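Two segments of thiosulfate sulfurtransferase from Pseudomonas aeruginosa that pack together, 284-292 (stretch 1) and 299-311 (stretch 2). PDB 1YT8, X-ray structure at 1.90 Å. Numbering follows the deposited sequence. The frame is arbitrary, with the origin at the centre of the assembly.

Stretch 1, residues 284-292: YLLDVRTPE
Stretch 2, residues 299-311: LPGSRSTPGGQLV

The apolar centre of the contact is formed by Leu286, Val288 and Leu310. Leu286 CD1 lies 3.8 Å from Leu310 CD1, and Val288 CG1 lies 3.9 Å from Leu310 CD2. Leu310 belongs to the helix 307-311, and its CA-to-CB bond points toward stretch 1. Its chi1 is t and its chi2 is p. Leu286 is m at chi1 (-44°) and t at chi2. Val288 is m. All three are buried, as suits branched aliphatic side chains.

Leu286 shares one face of the sheet with Arg303, and their side chains approach to 4.2 Å between Leu286 CD2 and Arg303 CB. Arg303 is extended, with chi1, chi2 and chi3 all t. Its CB is on the same face as Leu286, but its end leads away from stretch 1. Thr305 (chi1 p) puts OG1 3.4 Å from Leu286 CB. This hydroxyl is buried by the contact and has no partner in the model. Near the turn, Leu285 (chi1 t, chi2 p) brings CG to 3.7 Å from Ser302 CB and CD2 to 3.8 Å from Pro300 O.

The backbones form a short parallel ladder. Leu286 pairs with Arg303 and Asp287 with Ser304, each at a CA-CA distance of 5.0 Å. Arg303 N donates to Leu285 O at 3.0 Å, and Asp287 N donates to Arg303 O at 2.9 Å. Thr305 N then donates to Asp287 O at 2.9 Å. Phi/psi are -121/133 for Leu286, -98/113 for Asp287, -109/148 for Arg303 and -84/114 for Ser304.

Beyond the strands, Val288 turns to -90/8 and Pro306, at -40/131, takes the N-cap position. Gly307 begins the helix, and its N donates to Val288 O at 2.9 Å. A CB on Gly307 would lie 3.5 Å from Val288 CB, so the bare backbone allows close packing here. Pro306 CA also makes CA-H...O contacts of 3.5 Å with Val288 O and Arg289 O. Pro291 CD meets Pro306 CG at 3.9 Å, an apolar contact between two proline rings.

At the other end, a type II turn runs from Leu299 to Ser302. Gly301 has phi/psi 88/-8, where a CB would jam against the preceding carbonyl O. Ser302 N donates to Leu299 O at 3.1 Å and closes the turn. Ser302 OG (chi1 p) donates to the same Leu299 O at 2.6 Å.

The polar edge centres on Asp287 and Ser304, both t at chi1, on the face opposite Leu286 and Arg303. Asp287 OD1 accepts from Arg289 N at 3.0 Å and from Arg289 NE at 2.9 Å. Arg289 NH2 forms a salt bridge with Asp287 OD2 at 2.8 Å.

Two waters bridge the stretches at this edge. One donates to Asp287 O and Arg289 O and accepts from Ser304 OG. Another donates to Asp287 OD2 and Ser302 OG and accepts from Leu299 N. Near the turn, a third donates to Leu285 O and Gly301 O. Together the stretches bury 646 Å², both sides summed.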

ATOM      1  N   TYR A 284      -8.003  13.695   1.969  1.00 15.59           N
ATOM      2  CA  TYR A 284      -6.613  13.249   2.005  1.00 14.90           C
ATOM      3  C   TYR A 284      -5.772  14.153   1.104  1.00 14.43           C
ATOM      4  O   TYR A 284      -6.062  14.283  -0.082  1.00 15.79           O
ATOM      5  CB  TYR A 284      -6.490  11.813   1.475  1.00 14.70           C
ATOM      6  CG  TYR A 284      -7.252  10.745   2.232  1.00 15.10           C
ATOM      7  CD1 TYR A 284      -6.792  10.262   3.459  1.00 15.27           C
ATOM      8  CD2 TYR A 284      -8.402  10.171   1.689  1.00 16.00           C
ATOM      9  CE1 TYR A 284      -7.458   9.227   4.124  1.00 15.50           C
ATOM     10  CE2 TYR A 284      -9.075   9.139   2.346  1.00 16.22           C
ATOM     11  CZ  TYR A 284      -8.597   8.673   3.559  1.00 15.80           C
ATOM     12  OH  TYR A 284      -9.261   7.661   4.202  1.00 13.83           O
ATOM     13  N   LEU A 285      -4.734  14.770   1.663  1.00 15.87           N
ATOM     14  CA  LEU A 285      -3.836  15.631   0.891  1.00 16.10           C
ATOM     15  C   LEU A 285      -2.626  14.762   0.551  1.00 14.61           C
ATOM     16  O   LEU A 285      -1.832  14.429   1.432  1.00 16.28           O
ATOM     17  CB  LEU A 285      -3.405  16.835   1.732  1.00 15.44           C
ATOM     18  CG  LEU A 285      -2.466  17.844   1.063  1.00 16.61           C
ATOM     19  CD1 LEU A 285      -3.119  18.405  -0.204  1.00 15.46           C
ATOM     20  CD2 LEU A 285      -2.150  18.963   2.044  1.00 15.05           C
ATOM     21  N   LEU A 286      -2.482  14.413  -0.725  1.00 16.12           N
ATOM     22  CA  LEU A 286      -1.411  13.514  -1.168  1.00 15.87           C
ATOM     23  C   LEU A 286      -0.434  14.051  -2.222  1.00 14.04           C
ATOM     24  O   LEU A 286      -0.847  14.606  -3.234  1.00 15.49           O
ATOM     25  CB  LEU A 286      -2.054  12.234  -1.696  1.00 15.34           C
ATOM     26  CG  LEU A 286      -3.191  11.677  -0.833  1.00 16.29           C
ATOM     27  CD1 LEU A 286      -3.908  10.574  -1.593  1.00 15.03           C
ATOM     28  CD2 LEU A 286      -2.642  11.160   0.486  1.00 15.37           C
ATOM     29  N   ASP A 287       0.861  13.843  -1.975  1.00 14.67           N
ATOM     30  CA  ASP A 287       1.948  14.277  -2.864  1.00 13.64           C
ATOM     31  C   ASP A 287       2.365  13.077  -3.731  1.00 13.10           C
ATOM     32  O   ASP A 287       2.914  12.102  -3.216  1.00 12.30           O
ATOM     33  CB  ASP A 287       3.141  14.739  -2.014  1.00 14.39           C
ATOM     34  CG  ASP A 287       4.214  15.457  -2.825  1.00 18.09           C
ATOM     35  OD1 ASP A 287       4.588  14.971  -3.915  1.00 16.64           O
ATOM     36  OD2 ASP A 287       4.703  16.507  -2.353  1.00 17.79           O
ATOM     37  N   VAL A 288       2.116  13.156  -5.038  1.00 13.20           N
ATOM     38  CA  VAL A 288       2.431  12.050  -5.947  1.00 12.63           C
ATOM     39  C   VAL A 288       3.825  12.030  -6.588  1.00 13.50           C
ATOM     40  O   VAL A 288       4.103  11.200  -7.464  1.00 14.20           O
ATOM     41  CB  VAL A 288       1.374  11.958  -7.077  1.00 10.96           C
ATOM     42  CG1 VAL A 288      -0.008  11.705  -6.478  1.00 10.86           C
ATOM     43  CG2 VAL A 288       1.369  13.238  -7.912  1.00 14.38           C
ATOM     44  N   ARG A 289       4.705  12.928  -6.157  1.00 13.25           N
ATOM     45  CA  ARG A 289       6.060  12.978  -6.703  1.00 14.10           C
ATOM     46  C   ARG A 289       6.913  11.867  -6.084  1.00 13.65           C
ATOM     47  O   ARG A 289       6.419  11.077  -5.276  1.00 13.52           O
ATOM     48  CB  ARG A 289       6.688  14.344  -6.408  1.00 15.36           C
ATOM     49  CG  ARG A 289       5.876  15.524  -6.921  1.00 16.01           C
ATOM     50  CD  ARG A 289       6.470  16.829  -6.420  1.00 15.52           C
ATOM     51  NE  ARG A 289       6.463  16.871  -4.960  1.00 17.23           N
ATOM     52  CZ  ARG A 289       7.272  17.626  -4.228  1.00 18.63           C
ATOM     53  NH1 ARG A 289       8.162  18.415  -4.819  1.00 17.94           N
ATOM     54  NH2 ARG A 289       7.202  17.577  -2.905  1.00 19.17           N
ATOM     55  N   THR A 290       8.186  11.800  -6.467  1.00 12.50           N
ATOM     56  CA  THR A 290       9.090  10.780  -5.929  1.00 13.52           C
ATOM     57  C   THR A 290       9.347  11.034  -4.445  1.00 14.36           C
ATOM     58  O   THR A 290       9.155  12.146  -3.956  1.00 15.54           O
ATOM     59  CB  THR A 290      10.461  10.780  -6.653  1.00 14.38           C
ATOM     60  OG1 THR A 290      11.133  12.028  -6.418  1.00 17.07           O
ATOM     61  CG2 THR A 290      10.274  10.574  -8.152  1.00 13.55           C
ATOM     62  N   PRO A 291       9.769   9.998  -3.704  1.00 15.97           N
ATOM     63  CA  PRO A 291      10.044  10.165  -2.273  1.00 18.97           C
ATOM     64  C   PRO A 291      11.100  11.247  -2.020  1.00 19.92           C
ATOM     65  O   PRO A 291      10.986  12.032  -1.078  1.00 19.85           O
ATOM     66  CB  PRO A 291      10.527   8.776  -1.856  1.00 18.04           C
ATOM     67  CG  PRO A 291       9.715   7.872  -2.740  1.00 16.59           C
ATOM     68  CD  PRO A 291       9.829   8.574  -4.086  1.00 16.81           C
ATOM     69  N   GLU A 292      12.119  11.279  -2.876  1.00 20.46           N
ATOM     70  CA  GLU A 292      13.210  12.246  -2.757  1.00 20.63           C
ATOM     71  C   GLU A 292      12.715  13.687  -2.844  1.00 21.05           C
ATOM     72  O   GLU A 292      13.110  14.537  -2.046  1.00 20.46           O
ATOM     73  CB  GLU A 292      14.258  12.008  -3.849  1.00 22.56           C
ATOM     74  CG  GLU A 292      15.048  10.702  -3.747  1.00 26.87           C
ATOM     75  CD  GLU A 292      14.216   9.452  -4.020  1.00 28.33           C
ATOM     76  OE1 GLU A 292      13.288   9.504  -4.853  1.00 26.76           O
ATOM     77  OE2 GLU A 292      14.508   8.403  -3.407  1.00 31.59           O
ATOM     78  N   LEU A 299       4.202  20.159   0.951  1.00 23.70           N
ATOM     79  CA  LEU A 299       3.169  20.948   1.610  1.00 24.23           C
ATOM     80  C   LEU A 299       2.849  20.423   2.997  1.00 24.35           C
ATOM     81  O   LEU A 299       2.750  19.215   3.206  1.00 22.30           O
ATOM     82  CB  LEU A 299       1.879  20.964   0.784  1.00 25.34           C
ATOM     83  CG  LEU A 299       1.702  22.074  -0.252  1.00 26.52           C
ATOM     84  CD1 LEU A 299       2.744  21.947  -1.350  1.00 27.76           C
ATOM     85  CD2 LEU A 299       0.305  21.986  -0.831  1.00 27.37           C
ATOM     86  N   PRO A 300       2.684  21.329   3.971  1.00 25.34           N
ATOM     87  CA  PRO A 300       2.367  20.887   5.329  1.00 24.29           C
ATOM     88  C   PRO A 300       1.065  20.095   5.312  1.00 22.91           C
ATOM     89  O   PRO A 300       0.103  20.486   4.647  1.00 22.55           O
ATOM     90  CB  PRO A 300       2.229  22.200   6.096  1.00 26.10           C
ATOM     91  CG  PRO A 300       3.189  23.105   5.379  1.00 26.99           C
ATOM     92  CD  PRO A 300       2.901  22.787   3.928  1.00 26.88           C
ATOM     93  N   GLY A 301       1.043  18.975   6.026  1.00 21.71           N
ATOM     94  CA  GLY A 301      -0.161  18.165   6.082  1.00 22.58           C
ATOM     95  C   GLY A 301      -0.292  17.137   4.976  1.00 21.35           C
ATOM     96  O   GLY A 301      -1.203  16.309   5.011  1.00 23.17           O
ATOM     97  N   SER A 302       0.605  17.177   3.994  1.00 21.06           N
ATOM     98  CA  SER A 302       0.540  16.222   2.896  1.00 18.01           C
ATOM     99  C   SER A 302       1.334  14.959   3.205  1.00 17.48           C
ATOM    100  O   SER A 302       2.313  14.990   3.953  1.00 17.59           O
ATOM    101  CB  SER A 302       1.044  16.860   1.592  1.00 16.40           C
ATOM    102  OG  SER A 302       2.425  17.177   1.650  1.00 17.88           O
ATOM    103  N   ARG A 303       0.884  13.844   2.638  1.00 18.62           N
ATOM    104  CA  ARG A 303       1.527  12.549   2.824  1.00 18.97           C
ATOM    105  C   ARG A 303       2.196  12.164   1.511  1.00 18.48           C
ATOM    106  O   ARG A 303       1.709  12.516   0.437  1.00 19.85           O
ATOM    107  CB  ARG A 303       0.483  11.491   3.202  1.00 18.64           C
ATOM    108  CG  ARG A 303       1.034  10.071   3.309  1.00 19.85           C
ATOM    109  CD  ARG A 303      -0.034   9.058   3.725  1.00 20.95           C
ATOM    110  NE  ARG A 303       0.539   7.722   3.864  1.00 22.15           N
ATOM    111  CZ  ARG A 303      -0.092   6.667   4.372  1.00 24.20           C
ATOM    112  NH1 ARG A 303      -1.344   6.766   4.804  1.00 23.69           N
ATOM    113  NH2 ARG A 303       0.541   5.506   4.456  1.00 22.46           N
ATOM    114  N   SER A 304       3.313  11.451   1.590  1.00 18.52           N
ATOM    115  CA  SER A 304       4.017  11.037   0.382  1.00 18.02           C
ATOM    116  C   SER A 304       3.419   9.757  -0.176  1.00 17.11           C
ATOM    117  O   SER A 304       3.491   8.702   0.453  1.00 16.38           O
ATOM    118  CB  SER A 304       5.502  10.812   0.672  1.00 19.47           C
ATOM    119  OG  SER A 304       6.181  10.382  -0.498  1.00 18.79           O
ATOM    120  N   THR A 305       2.820   9.856  -1.356  1.00 15.70           N
ATOM    121  CA  THR A 305       2.231   8.694  -2.008  1.00 14.80           C
ATOM    122  C   THR A 305       2.528   8.773  -3.509  1.00 14.51           C
ATOM    123  O   THR A 305       1.684   9.201  -4.294  1.00 14.67           O
ATOM    124  CB  THR A 305       0.688   8.621  -1.783  1.00 14.21           C
ATOM    125  OG1 THR A 305       0.043   9.723  -2.433  1.00 15.83           O
ATOM    126  CG2 THR A 305       0.357   8.664  -0.299  1.00 13.73           C
ATOM    127  N   PRO A 306       3.743   8.376  -3.920  1.00 13.22           N
ATOM    128  CA  PRO A 306       4.114   8.413  -5.339  1.00 14.22           C
ATOM    129  C   PRO A 306       2.930   7.954  -6.190  1.00 13.07           C
ATOM    130  O   PRO A 306       2.319   6.927  -5.909  1.00 12.61           O
ATOM    131  CB  PRO A 306       5.305   7.464  -5.400  1.00 15.02           C
ATOM    132  CG  PRO A 306       5.985   7.739  -4.092  1.00 14.64           C
ATOM    133  CD  PRO A 306       4.823   7.780  -3.110  1.00 14.39           C
ATOM    134  N   GLY A 307       2.611   8.735  -7.216  1.00 12.43           N
ATOM    135  CA  GLY A 307       1.476   8.448  -8.079  1.00 12.81           C
ATOM    136  C   GLY A 307       1.184   7.026  -8.514  1.00 12.14           C
ATOM    137  O   GLY A 307       0.063   6.541  -8.345  1.00 11.36           O
ATOM    138  N   GLY A 308       2.177   6.365  -9.098  1.00 12.45           N
ATOM    139  CA  GLY A 308       1.984   5.002  -9.568  1.00 13.27           C
ATOM    140  C   GLY A 308       1.510   4.057  -8.480  1.00 12.46           C
ATOM    141  O   GLY A 308       0.645   3.211  -8.710  1.00 12.64           O
ATOM    142  N   GLN A 309       2.077   4.201  -7.290  1.00 12.51           N
ATOM    143  CA  GLN A 309       1.690   3.353  -6.174  1.00 12.48           C
ATOM    144  C   GLN A 309       0.386   3.802  -5.521  1.00 12.52           C
ATOM    145  O   GLN A 309      -0.297   2.998  -4.888  1.00 15.98           O
ATOM    146  CB  GLN A 309       2.816   3.297  -5.143  1.00 12.33           C
ATOM    147  CG  GLN A 309       4.031   2.521  -5.635  1.00 13.38           C
ATOM    148  CD  GLN A 309       3.661   1.143  -6.164  1.00 13.22           C
ATOM    149  OE1 GLN A 309       3.593   0.926  -7.378  1.00 16.39           O
ATOM    150  NE2 GLN A 309       3.404   0.207  -5.254  1.00 12.56           N
ATOM    151  N   LEU A 310       0.034   5.077  -5.662  1.00 14.27           N
ATOM    152  CA  LEU A 310      -1.227   5.552  -5.088  1.00 13.23           C
ATOM    153  C   LEU A 310      -2.352   4.895  -5.887  1.00 12.87           C
ATOM    154  O   LEU A 310      -3.380   4.485  -5.338  1.00 13.23           O
ATOM    155  CB  LEU A 310      -1.336   7.075  -5.194  1.00 13.56           C
ATOM    156  CG  LEU A 310      -2.669   7.705  -4.758  1.00 14.89           C
ATOM    157  CD1 LEU A 310      -2.971   7.358  -3.308  1.00 15.12           C
ATOM    158  CD2 LEU A 310      -2.597   9.217  -4.933  1.00 12.85           C
ATOM    159  N   VAL A 311      -2.138   4.786  -7.194  1.00 13.41           N
ATOM    160  CA  VAL A 311      -3.115   4.174  -8.080  1.00 13.31           C
ATOM    161  C   VAL A 311      -3.151   2.654  -7.897  1.00 13.22           C
ATOM    162  O   VAL A 311      -4.208   2.036  -8.026  1.00 15.22           O
ATOM    163  CB  VAL A 311      -2.800   4.527  -9.557  1.00 14.53           C
ATOM    164  CG1 VAL A 311      -3.731   3.766 -10.508  1.00 12.01           C
ATOM    165  CG2 VAL A 311      -2.973   6.040  -9.765  1.00 13.58           C
TER
HETATM  166  O   HOH W   1      -2.327  13.425   4.178  1.00 21.98           O
HETATM  167  O   HOH W   2       5.578  11.745  -2.666  1.00 15.21           O
HETATM  168  O   HOH W   3       3.233  18.111  -0.840  1.00 20.12           O